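Local coordinates for protein hydrazine synthase subunit gamma (Candidatus Kuenenia stuttgartiensis, PDB 5C2V) that reduces nitric oxide to hydroxylamine, the first half-reaction of hydrazine synthesis by the hydrazine synthase complex, and carries two heme c groups, at residues Q176-F179 against K183-C186; D289-M292 against T296-L299; R128-V133 against E137-M142; W15-R20 against G46-N51. All blocks are in the same frame, centred on the assembly; numbering follows the deposited sequence.

Contact 1 of 4, residues Q176-F179 against K183-C186. With HEC (heme c), chain B.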
# COMPACT_ATOMS: atom_id res chain seq x y z
N GLN C 176 -67.06 -33.45 -14.80
CA GLN C 176 -66.83 -34.19 -16.04
C GLN C 176 -67.81 -33.76 -17.13
O GLN C 176 -67.47 -33.75 -18.31
CB GLN C 176 -66.95 -35.69 -15.79
CG GLN C 176 -66.62 -36.56 -17.00
CD GLN C 176 -66.74 -38.04 -16.71
OE1 GLN C 176 -67.28 -38.44 -15.68
NE2 GLN C 176 -66.23 -38.86 -17.62
N LYS C 177 -69.03 -33.40 -16.72
CA LYS C 177 -70.05 -32.95 -17.66
C LYS C 177 -69.70 -31.58 -18.25
O LYS C 177 -69.95 -31.32 -19.42
CB LYS C 177 -71.42 -32.91 -16.99
CG LYS C 177 -71.99 -34.27 -16.67
CD LYS C 177 -73.38 -34.15 -16.05
CE LYS C 177 -73.32 -33.51 -14.68
NZ LYS C 177 -72.59 -34.38 -13.71
N ILE C 178 -69.13 -30.71 -17.42
CA ILE C 178 -68.69 -29.40 -17.86
C ILE C 178 -67.50 -29.54 -18.80
O ILE C 178 -67.42 -28.87 -19.83
CB ILE C 178 -68.32 -28.48 -16.67
CG1 ILE C 178 -69.58 -27.84 -16.07
CG2 ILE C 178 -67.36 -27.39 -17.10
CD1 ILE C 178 -70.39 -28.76 -15.18
N PHE C 179 -66.58 -30.44 -18.45
CA PHE C 179 -65.40 -30.71 -19.25
C PHE C 179 -65.77 -31.20 -20.65
O PHE C 179 -65.21 -30.74 -21.65
CB PHE C 179 -64.52 -31.75 -18.55
CG PHE C 179 -63.22 -32.04 -19.27
CD1 PHE C 179 -62.09 -31.29 -19.00
CD2 PHE C 179 -63.13 -33.07 -20.19
CE1 PHE C 179 -60.90 -31.55 -19.64
CE2 PHE C 179 -61.94 -33.34 -20.84
CZ PHE C 179 -60.82 -32.58 -20.56
N LYS C 183 -70.06 -27.16 -25.80
CA LYS C 183 -69.95 -25.70 -25.82
C LYS C 183 -68.64 -25.25 -25.18
O LYS C 183 -67.98 -24.34 -25.67
CB LYS C 183 -71.14 -25.05 -25.11
CG LYS C 183 -71.12 -23.53 -25.17
CD LYS C 183 -72.29 -22.93 -24.41
CE LYS C 183 -72.30 -21.41 -24.54
NZ LYS C 183 -73.49 -20.80 -23.90
N VAL C 184 -68.28 -25.90 -24.07
CA VAL C 184 -67.01 -25.63 -23.41
C VAL C 184 -65.87 -26.11 -24.31
O VAL C 184 -64.93 -25.38 -24.59
CB VAL C 184 -66.92 -26.31 -22.03
CG1 VAL C 184 -65.59 -25.99 -21.37
CG2 VAL C 184 -68.07 -25.86 -21.15
N GLY C 185 -65.98 -27.36 -24.75
CA GLY C 185 -65.09 -27.90 -25.76
C GLY C 185 -63.68 -28.25 -25.32
O GLY C 185 -62.72 -27.98 -26.03
N CYS C 186 -63.56 -28.87 -24.14
CA CYS C 186 -62.25 -29.31 -23.66
C CYS C 186 -61.79 -30.56 -24.40
O CYS C 186 -60.59 -30.77 -24.59
CB CYS C 186 -62.29 -29.57 -22.16
SG CYS C 186 -62.72 -28.14 -21.14
FE HEC B . -56.09 -26.97 -22.56
CHA HEC B . -52.88 -26.44 -21.44
CHB HEC B . -57.09 -27.74 -19.38
CHC HEC B . -59.39 -26.77 -23.55
CHD HEC B . -55.10 -26.56 -25.80
NA HEC B . -55.16 -27.05 -20.74
C1A HEC B . -53.81 -26.84 -20.50
C2A HEC B . -53.56 -27.12 -19.10
C3A HEC B . -54.72 -27.48 -18.53
C4A HEC B . -55.75 -27.44 -19.55
CMA HEC B . -54.92 -27.87 -17.05
CAA HEC B . -52.19 -27.03 -18.39
CBA HEC B . -51.27 -28.13 -18.91
CGA HEC B . -49.87 -27.91 -18.40
O1A HEC B . -49.05 -28.85 -18.49
O2A HEC B . -49.59 -26.79 -17.90
NB HEC B . -57.91 -27.28 -21.65
C1B HEC B . -58.08 -27.44 -20.29
C2B HEC B . -59.49 -27.24 -19.99
C3B HEC B . -60.12 -26.98 -21.14
C4B HEC B . -59.14 -27.00 -22.21
CMB HEC B . -60.11 -27.34 -18.58
CAB HEC B . -61.63 -26.69 -21.33
CBB HEC B . -61.99 -25.31 -20.74
NC HEC B . -57.06 -26.72 -24.34
C1C HEC B . -58.43 -26.66 -24.54
C2C HEC B . -58.67 -26.35 -25.93
C3C HEC B . -57.50 -26.41 -26.57
C4C HEC B . -56.45 -26.56 -25.57
CMC HEC B . -60.06 -26.36 -26.60
CAC HEC B . -57.26 -26.22 -28.09
CBC HEC B . -57.58 -24.77 -28.51
ND HEC B . -54.24 -26.63 -23.49
C1D HEC B . -54.13 -26.34 -24.85
C2D HEC B . -52.82 -25.77 -25.09
C3D HEC B . -52.13 -25.73 -23.72
C4D HEC B . -53.09 -26.28 -22.79
CMD HEC B . -52.25 -25.30 -26.45
CAD HEC B . -50.72 -25.21 -23.39
CBD HEC B . -50.67 -23.70 -23.61
CGD HEC B . -49.41 -23.14 -23.01
O1D HEC B . -49.24 -21.89 -23.05
O2D HEC B . -48.59 -23.93 -22.48
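F179 lays a ring face against C186, whose CB sits over the centre of the ring, 3.5 Å from the centroid of F179 and 14° off the ring normal. This is a CH-pi contact. The thioether sulfur stands obliquely to the same ring: C186 SG is 4.4 Å from the centroid of the F179 ring, a sulfur-aromatic contact beside the CH-pi one. The ring gets there because F179 CG stands anti to the backbone nitrogen (chi1 -176°), which swings it round toward C186 although its CB starts off away from that residue. C186 SG is itself tied down by the thioether bond of 1.8 Å to CAB of heme 2, so the aromatic ring packs on the covalent link between protein and heme. Further along, V184 turns toward the helix end and rests its CG2 3.4 Å from I178 O, with the methyl CG2 of I178 a looser apolar neighbour. The other methyl, V184 CG1, approaches heme CBB at 3.7 Å, and G185 takes a positive phi (75°) on the way to C186. C186 opens the CXXCH motif, completed by C189 and the axial ligand H190. As in c-type cytochrome folds, the helix 170-179 ahead of this motif packs on the C-terminal helix 301-312: F179 meets Y310 edge-to-face and I178 and F179 both touch L307.

Contact 2 of 4, residues D289-M292 against T296-L299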
# COMPACT_ATOMS: atom_id res chain seq x y z
N ASP C 289 -56.15 -15.12 -23.14
CA ASP C 289 -57.15 -14.34 -23.86
C ASP C 289 -58.54 -14.94 -23.69
O ASP C 289 -58.68 -16.14 -23.46
CB ASP C 289 -56.79 -14.25 -25.35
CG ASP C 289 -55.69 -13.24 -25.62
OD1 ASP C 289 -55.53 -12.29 -24.82
OD2 ASP C 289 -54.99 -13.38 -26.64
N LYS C 290 -59.56 -14.10 -23.81
CA LYS C 290 -60.93 -14.50 -23.50
C LYS C 290 -61.44 -15.61 -24.41
O LYS C 290 -61.46 -15.46 -25.64
CB LYS C 290 -61.87 -13.30 -23.57
CG LYS C 290 -63.17 -13.48 -22.82
CD LYS C 290 -63.98 -12.19 -22.82
CE LYS C 290 -65.15 -12.28 -21.84
NZ LYS C 290 -64.68 -12.49 -20.45
N ASP C 291 -61.85 -16.71 -23.79
CA ASP C 291 -62.42 -17.87 -24.48
C ASP C 291 -61.50 -18.45 -25.55
O ASP C 291 -61.95 -19.16 -26.44
CB ASP C 291 -63.77 -17.52 -25.10
CG ASP C 291 -64.84 -17.27 -24.06
OD1 ASP C 291 -64.78 -17.90 -22.98
OD2 ASP C 291 -65.75 -16.46 -24.32
N MET C 292 -60.21 -18.15 -25.46
CA MET C 292 -59.25 -18.72 -26.40
C MET C 292 -58.78 -20.09 -25.92
O MET C 292 -58.31 -20.91 -26.72
CB MET C 292 -58.07 -17.77 -26.59
CG MET C 292 -58.35 -16.62 -27.54
SD MET C 292 -58.69 -17.18 -29.22
CE MET C 292 -59.09 -15.63 -30.02
N THR C 296 -65.23 -20.57 -21.38
CA THR C 296 -65.64 -20.63 -19.99
C THR C 296 -66.39 -19.40 -19.47
O THR C 296 -66.80 -19.36 -18.31
CB THR C 296 -64.42 -20.89 -19.10
OG1 THR C 296 -63.43 -19.88 -19.34
CG2 THR C 296 -63.83 -22.25 -19.43
N SER C 297 -66.55 -18.38 -20.32
CA SER C 297 -67.06 -17.09 -19.87
C SER C 297 -68.48 -17.17 -19.31
O SER C 297 -68.84 -16.43 -18.39
CB SER C 297 -67.03 -16.08 -21.02
OG SER C 297 -65.71 -15.86 -21.48
N HIS C 298 -69.27 -18.08 -19.86
CA HIS C 298 -70.66 -18.25 -19.45
C HIS C 298 -70.80 -19.07 -18.17
O HIS C 298 -71.80 -18.97 -17.47
CB HIS C 298 -71.46 -18.90 -20.57
CG HIS C 298 -70.88 -20.20 -21.03
ND1 HIS C 298 -71.16 -21.40 -20.41
CD2 HIS C 298 -70.03 -20.49 -22.04
CE1 HIS C 298 -70.51 -22.37 -21.03
NE2 HIS C 298 -69.82 -21.85 -22.02
N LEU C 299 -69.78 -19.87 -17.86
CA LEU C 299 -69.76 -20.64 -16.62
C LEU C 299 -69.60 -19.70 -15.43
O LEU C 299 -69.13 -18.57 -15.59
CB LEU C 299 -68.63 -21.67 -16.64
CG LEU C 299 -68.58 -22.76 -17.72
CD1 LEU C 299 -67.43 -23.71 -17.44
CD2 LEU C 299 -69.89 -23.53 -17.81
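The loop that carries H293, an axial ligand of heme 2 iron, is closed on itself by D291 and S297, which lie either side of that histidine in sequence. The carboxylate oxygen D291 OD1 does the work. S297 OG donates to D291 OD1 at 2.7 Å, coming from above the carboxylate plane, 36° out of it. The amide of the same serine, S297 N, reaches D291 OD1 at 3.2 Å along the syn lone pair, on the side of OD2. Backbone and side chain of one residue thus hold one oxygen from different directions, and T296 N adds a weak, bent bond of 3.1 Å to D291 OD1. The first torsion of S297 (chi1 -61°) sets OG beside its own backbone nitrogen, so that both donors face D291 OD1. K290 CE passes 3.6 Å from S297 OG, a packing contact at the exposed side of the loop; the bend at chi4 turns K290 NZ, which stays 3.7 Å from S297 OG. T296 spends its hydroxyl on I283 O and touches the heme, while N285 packs against D291, T296 and S297. Residues 296-299, leading to helix 301-312, form a type I beta turn whose first two amides and serine hydroxyl converge on one aspartate oxygen, within the distal-histidine loop of a bis-histidine c-type heme in which H190 supplies the other axial ligand.

Contact 3 of 4, residues R128-V133 against E137-M142. With HEC (heme c), chain V.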
# COMPACT_ATOMS: atom_id res chain seq x y z
N ARG C 128 -28.78 -32.03 -25.43
CA ARG C 128 -28.43 -30.63 -25.59
C ARG C 128 -28.01 -29.98 -24.28
O ARG C 128 -27.14 -29.11 -24.26
CB ARG C 128 -29.62 -29.86 -26.19
CG ARG C 128 -29.39 -29.38 -27.61
CD ARG C 128 -30.47 -28.41 -28.02
NE ARG C 128 -30.05 -27.60 -29.16
CZ ARG C 128 -30.22 -26.28 -29.24
NH1 ARG C 128 -30.80 -25.62 -28.25
NH2 ARG C 128 -29.81 -25.62 -30.32
N ASP C 129 -28.64 -30.40 -23.19
CA ASP C 129 -28.46 -29.78 -21.87
C ASP C 129 -27.01 -29.63 -21.38
O ASP C 129 -26.70 -28.64 -20.71
CB ASP C 129 -29.26 -30.56 -20.83
CG ASP C 129 -30.75 -30.33 -20.96
OD1 ASP C 129 -31.15 -29.34 -21.61
OD2 ASP C 129 -31.53 -31.14 -20.41
N PRO C 130 -26.12 -30.60 -21.67
CA PRO C 130 -24.73 -30.36 -21.25
C PRO C 130 -24.11 -29.08 -21.82
O PRO C 130 -23.36 -28.42 -21.12
CB PRO C 130 -23.99 -31.59 -21.78
CG PRO C 130 -25.01 -32.66 -21.72
CD PRO C 130 -26.30 -32.00 -22.10
N GLY C 131 -24.40 -28.75 -23.08
CA GLY C 131 -23.86 -27.54 -23.65
C GLY C 131 -24.74 -26.30 -23.55
O GLY C 131 -24.22 -25.18 -23.51
N PHE C 132 -26.05 -26.48 -23.50
CA PHE C 132 -26.96 -25.34 -23.46
C PHE C 132 -27.52 -25.00 -22.07
O PHE C 132 -28.17 -23.97 -21.90
CB PHE C 132 -28.12 -25.57 -24.43
CG PHE C 132 -27.69 -25.66 -25.87
CD1 PHE C 132 -27.16 -26.84 -26.38
CD2 PHE C 132 -27.80 -24.57 -26.71
CE1 PHE C 132 -26.77 -26.93 -27.69
CE2 PHE C 132 -27.41 -24.65 -28.04
CZ PHE C 132 -26.89 -25.83 -28.53
N VAL C 133 -27.25 -25.85 -21.08
CA VAL C 133 -27.75 -25.60 -19.73
C VAL C 133 -26.67 -25.81 -18.67
O VAL C 133 -26.26 -24.86 -18.00
CB VAL C 133 -28.96 -26.50 -19.39
CG1 VAL C 133 -29.36 -26.34 -17.93
CG2 VAL C 133 -30.14 -26.18 -20.30
N GLU C 137 -19.33 -31.16 -19.99
CA GLU C 137 -18.98 -32.09 -21.07
C GLU C 137 -20.20 -32.84 -21.59
O GLU C 137 -21.08 -33.24 -20.82
CB GLU C 137 -17.93 -33.09 -20.58
CG GLU C 137 -17.31 -33.93 -21.69
CD GLU C 137 -16.18 -34.80 -21.19
OE1 GLU C 137 -16.38 -35.55 -20.21
OE2 GLU C 137 -15.07 -34.72 -21.77
N ASN C 138 -20.25 -33.02 -22.91
CA ASN C 138 -21.36 -33.72 -23.55
C ASN C 138 -21.42 -35.20 -23.18
O ASN C 138 -20.41 -35.79 -22.79
CB ASN C 138 -21.27 -33.58 -25.07
CG ASN C 138 -21.57 -32.18 -25.55
OD1 ASN C 138 -22.34 -31.45 -24.92
ND2 ASN C 138 -20.98 -31.80 -26.67
N PHE C 139 -22.60 -35.78 -23.30
CA PHE C 139 -22.81 -37.19 -22.99
C PHE C 139 -22.25 -38.10 -24.08
O PHE C 139 -22.21 -37.73 -25.25
CB PHE C 139 -24.30 -37.49 -22.80
CG PHE C 139 -24.91 -36.78 -21.63
CD1 PHE C 139 -24.21 -36.63 -20.44
CD2 PHE C 139 -26.19 -36.25 -21.71
CE1 PHE C 139 -24.78 -35.98 -19.36
CE2 PHE C 139 -26.76 -35.60 -20.64
CZ PHE C 139 -26.06 -35.46 -19.46
N SER C 140 -21.82 -39.29 -23.68
CA SER C 140 -21.47 -40.34 -24.63
C SER C 140 -22.77 -40.89 -25.22
O SER C 140 -23.84 -40.69 -24.64
CB SER C 140 -20.66 -41.45 -23.94
OG SER C 140 -21.43 -42.10 -22.95
N PRO C 141 -22.69 -41.56 -26.39
CA PRO C 141 -23.90 -42.13 -26.99
C PRO C 141 -24.65 -43.07 -26.03
O PRO C 141 -25.87 -43.00 -25.92
CB PRO C 141 -23.36 -42.91 -28.19
CG PRO C 141 -22.09 -42.23 -28.54
CD PRO C 141 -21.51 -41.74 -27.25
N MET C 142 -23.89 -43.91 -25.35
CA MET C 142 -24.45 -44.91 -24.45
C MET C 142 -25.20 -44.28 -23.27
O MET C 142 -26.33 -44.65 -22.97
CB MET C 142 -23.35 -45.84 -23.92
CG MET C 142 -23.86 -47.16 -23.37
SD MET C 142 -24.65 -48.17 -24.63
CE MET C 142 -25.08 -49.63 -23.69
FE HEC V . -35.20 -30.48 -18.56
CHA HEC V . -37.92 -29.82 -20.56
CHB HEC V . -35.31 -33.75 -19.51
CHC HEC V . -32.33 -31.10 -16.76
CHD HEC V . -35.50 -27.45 -17.00
NA HEC V . -36.38 -31.58 -19.84
C1A HEC V . -37.50 -31.13 -20.51
C2A HEC V . -38.15 -32.28 -21.14
C3A HEC V . -37.41 -33.36 -20.84
C4A HEC V . -36.30 -32.94 -20.03
CMA HEC V . -37.67 -34.82 -21.28
CAA HEC V . -39.44 -32.22 -22.00
CBA HEC V . -40.57 -33.02 -21.36
CGA HEC V . -41.79 -32.98 -22.25
O1A HEC V . -41.77 -32.25 -23.27
O2A HEC V . -42.79 -33.68 -21.93
NB HEC V . -34.09 -32.16 -18.10
C1B HEC V . -34.20 -33.33 -18.82
C2B HEC V . -32.93 -34.03 -18.73
C3B HEC V . -32.11 -33.31 -17.96
C4B HEC V . -32.82 -32.11 -17.55
CMB HEC V . -32.63 -35.40 -19.39
CAB HEC V . -30.65 -33.64 -17.57
CBB HEC V . -29.71 -33.53 -18.79
NC HEC V . -34.12 -29.47 -17.12
C1C HEC V . -32.94 -29.89 -16.54
C2C HEC V . -32.41 -28.79 -15.77
C3C HEC V . -33.35 -27.83 -15.72
C4C HEC V . -34.40 -28.21 -16.65
CMC HEC V . -31.19 -28.91 -14.81
CAC HEC V . -33.27 -26.50 -14.95
CBC HEC V . -32.17 -25.59 -15.56
ND HEC V . -36.56 -28.90 -18.70
C1D HEC V . -36.36 -27.68 -18.05
C2D HEC V . -37.21 -26.69 -18.67
C3D HEC V . -37.97 -27.43 -19.78
C4D HEC V . -37.50 -28.80 -19.73
CMD HEC V . -37.33 -25.20 -18.29
CAD HEC V . -39.00 -26.84 -20.76
CBD HEC V . -38.26 -26.16 -21.90
CGD HEC V . -39.24 -25.60 -22.89
O1D HEC V . -38.81 -25.00 -23.91
O2D HEC V . -40.47 -25.74 -22.65
O HOH W 1 -34.22 -29.65 -20.22
O HOH W 2 -24.99 -30.80 -25.28
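P130 and F139 meet at about a right angle, the proline ring standing over the phenyl face. P130 CG is 3.7 Å from the centroid of F139 and 15° off its normal, shifted toward the rim nearest CE2: a CH-pi contact. F139 CG lies anti to the carbonyl carbon (chi1 -64°), which brings the ring nearer P130 than the direction of its CB suggests. The edge of the same phenyl ring points to the heme, where F139 CZ lies 4.2 Å from the vinyl-derived carbon CBB. F139 thus meets P130 with a face and the heme with an edge, with W55 also against its ring. P130 CB, the neighbouring ring carbon, packs on E137 O and N138 OD1. A water bridges G131 and N138, 3.1 Å from G131 N and 2.8 Å from N138 OD1, while N138 ND2 is held by L24 O and by N398 of the alpha subunit. Within the first segment, R128 lays its guanidinium flat over the F132 ring and is bound by D82 and H30. Next to P130, D129 turns to the heme: its OD2 is hydrogen-bonded at 3.1 Å to the water that ligates the iron at 2.1 Å, while V133 CG1 borders CBC. H67 is the axial protein ligand and C63, C66 and C126 are covalently attached to the heme; this is the distal pocket of heme 1, which appears to be the active site.

Contact 4 of 4, residues W15-R20 against G46-N51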
# COMPACT_ATOMS: atom_id res chain seq x y z
N TRP C 15 -23.13 -52.54 -7.94
CA TRP C 15 -23.57 -51.89 -9.17
C TRP C 15 -22.66 -50.71 -9.52
O TRP C 15 -22.42 -49.83 -8.70
CB TRP C 15 -25.02 -51.42 -9.03
CG TRP C 15 -25.60 -50.84 -10.29
CD1 TRP C 15 -26.24 -51.53 -11.28
CD2 TRP C 15 -25.59 -49.47 -10.69
NE1 TRP C 15 -26.64 -50.66 -12.27
CE2 TRP C 15 -26.25 -49.39 -11.93
CE3 TRP C 15 -25.10 -48.29 -10.11
CZ2 TRP C 15 -26.43 -48.19 -12.61
CZ3 TRP C 15 -25.28 -47.10 -10.79
CH2 TRP C 15 -25.93 -47.06 -12.03
N GLU C 16 -22.18 -50.69 -10.76
CA GLU C 16 -21.36 -49.59 -11.25
C GLU C 16 -22.00 -48.94 -12.47
O GLU C 16 -22.64 -49.62 -13.28
CB GLU C 16 -19.94 -50.07 -11.59
CG GLU C 16 -19.14 -50.54 -10.39
CD GLU C 16 -17.71 -50.89 -10.74
OE1 GLU C 16 -17.00 -51.47 -9.89
OE2 GLU C 16 -17.28 -50.57 -11.87
N PRO C 17 -21.85 -47.61 -12.61
CA PRO C 17 -22.45 -46.87 -13.72
C PRO C 17 -21.67 -47.01 -15.02
O PRO C 17 -20.64 -47.68 -15.06
CB PRO C 17 -22.42 -45.43 -13.22
CG PRO C 17 -21.22 -45.38 -12.34
CD PRO C 17 -21.16 -46.72 -11.66
N LEU C 18 -22.16 -46.37 -16.08
CA LEU C 18 -21.50 -46.40 -17.38
C LEU C 18 -20.26 -45.51 -17.37
O LEU C 18 -20.22 -44.50 -16.67
CB LEU C 18 -22.46 -45.95 -18.48
CG LEU C 18 -23.74 -46.76 -18.65
CD1 LEU C 18 -24.65 -46.12 -19.68
CD2 LEU C 18 -23.43 -48.20 -19.02
N GLY C 19 -19.26 -45.90 -18.15
CA GLY C 19 -18.01 -45.15 -18.21
C GLY C 19 -18.13 -43.85 -18.97
O GLY C 19 -19.21 -43.49 -19.45
N ARG C 20 -17.02 -43.13 -19.08
CA ARG C 20 -16.98 -41.86 -19.79
C ARG C 20 -17.05 -42.05 -21.30
O ARG C 20 -17.88 -41.43 -21.98
CB ARG C 20 -15.70 -41.09 -19.43
CG ARG C 20 -15.61 -39.71 -20.06
CD ARG C 20 -14.23 -39.11 -19.82
NE ARG C 20 -14.17 -37.71 -20.21
CZ ARG C 20 -13.07 -36.97 -20.16
NH1 ARG C 20 -11.93 -37.51 -19.73
NH2 ARG C 20 -13.10 -35.70 -20.53
N GLY C 46 -29.46 -44.74 -16.69
CA GLY C 46 -30.12 -43.49 -17.03
C GLY C 46 -30.59 -42.75 -15.79
O GLY C 46 -30.51 -41.52 -15.74
N GLN C 47 -31.07 -43.49 -14.80
CA GLN C 47 -31.48 -42.89 -13.54
C GLN C 47 -30.28 -42.26 -12.84
O GLN C 47 -30.39 -41.18 -12.25
CB GLN C 47 -32.15 -43.91 -12.63
CG GLN C 47 -32.80 -43.30 -11.39
CD GLN C 47 -33.40 -44.34 -10.46
OE1 GLN C 47 -32.94 -45.48 -10.41
NE2 GLN C 47 -34.44 -43.96 -9.73
N PHE C 48 -29.14 -42.93 -12.91
CA PHE C 48 -27.91 -42.40 -12.31
C PHE C 48 -27.48 -41.12 -13.00
O PHE C 48 -27.22 -40.11 -12.34
CB PHE C 48 -26.78 -43.43 -12.37
CG PHE C 48 -25.47 -42.90 -11.87
CD1 PHE C 48 -25.25 -42.72 -10.51
CD2 PHE C 48 -24.44 -42.58 -12.75
CE1 PHE C 48 -24.05 -42.23 -10.04
CE2 PHE C 48 -23.24 -42.09 -12.29
CZ PHE C 48 -23.04 -41.92 -10.93
N GLN C 49 -27.40 -41.15 -14.33
CA GLN C 49 -27.04 -39.97 -15.11
C GLN C 49 -28.02 -38.83 -14.86
O GLN C 49 -27.66 -37.66 -14.94
CB GLN C 49 -26.99 -40.31 -16.60
CG GLN C 49 -26.53 -39.17 -17.50
CD GLN C 49 -25.11 -38.73 -17.21
OE1 GLN C 49 -24.15 -39.32 -17.72
NE2 GLN C 49 -24.96 -37.70 -16.39
N PHE C 50 -29.26 -39.20 -14.54
CA PHE C 50 -30.30 -38.23 -14.23
C PHE C 50 -30.06 -37.57 -12.87
O PHE C 50 -30.24 -36.36 -12.72
CB PHE C 50 -31.67 -38.92 -14.25
CG PHE C 50 -32.82 -38.00 -13.95
CD1 PHE C 50 -33.38 -37.21 -14.94
CD2 PHE C 50 -33.37 -37.95 -12.67
CE1 PHE C 50 -34.44 -36.37 -14.66
CE2 PHE C 50 -34.43 -37.12 -12.39
CZ PHE C 50 -34.97 -36.32 -13.39
N ASN C 51 -29.65 -38.37 -11.88
CA ASN C 51 -29.46 -37.85 -10.53
C ASN C 51 -28.04 -37.39 -10.18
O ASN C 51 -27.82 -36.80 -9.13
CB ASN C 51 -29.91 -38.90 -9.51
CG ASN C 51 -31.41 -39.12 -9.52
OD1 ASN C 51 -32.14 -38.53 -8.72
ND2 ASN C 51 -31.88 -39.96 -10.43
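Q47 O, one residue before the F48 that meets W15 and P17, is gripped twice by N51. The backbone N51 N reaches Q47 O at 2.9 Å as the ordinary helix bond, and the amide N51 ND2 reaches the same Q47 O at 2.6 Å with a nearly straight N-H (172°). The two donors come from opposite faces of the carbonyl plane, the side chain tilted 29° out of it, and the oxygen lies in N51's own amide plane. N51, the last residue of the helix, thus folds its side chain back onto the preceding turn. Across the contact itself there is only apolar packing, all of it centred on F48. With its CG anti to the backbone nitrogen (chi1 176°), the F48 ring reaches toward the loop and crosses P17 and W15 at a slant. P17 CB approaches F48 CD2 at 3.5 Å, oblique to the ring, and P17 CG follows at CE2. W15 brings the far end of its indole: W15 CH2 lies 3.7 Å from F48 CB, which sits at the indole edge near its plane. P17 N lies over the indole face, offset toward its rim, and both residues pack on F48. R44 makes a cation-pi contact with W15. Loop 15-20 and helix 43-51 together border the beta subunit, F340 of that chain meeting F48 edge-to-face and its L320 packing on P17, and the loop also meets the alpha subunit. On helix 141-152, L18 packs on M142 and R143, and Q49 OE1 is hydrogen-bonded to R143.

How the contacts relate
Contacts 1 and 2 belong to the heme 2 lobe and touch each other through K183 with H298 and I178 with L299; contacts 3 and 4 lie on the opposite side of the chain's centre, their centres about 14 Å apart, joined by a salt bridge from R20 to E137. Contacts 1 and 3 are the buried ones: each has a phenyl face covered by a side chain, a heme-linked cysteine in one and a proline in the other, close to a heme, and contact 3 includes a bridging water and the iron-bound water. Contact 2 is partly exposed and polar, a carboxylate closing a loop. Contact 4, partly buried and apolar across its segments, faces the beta and alpha subunits.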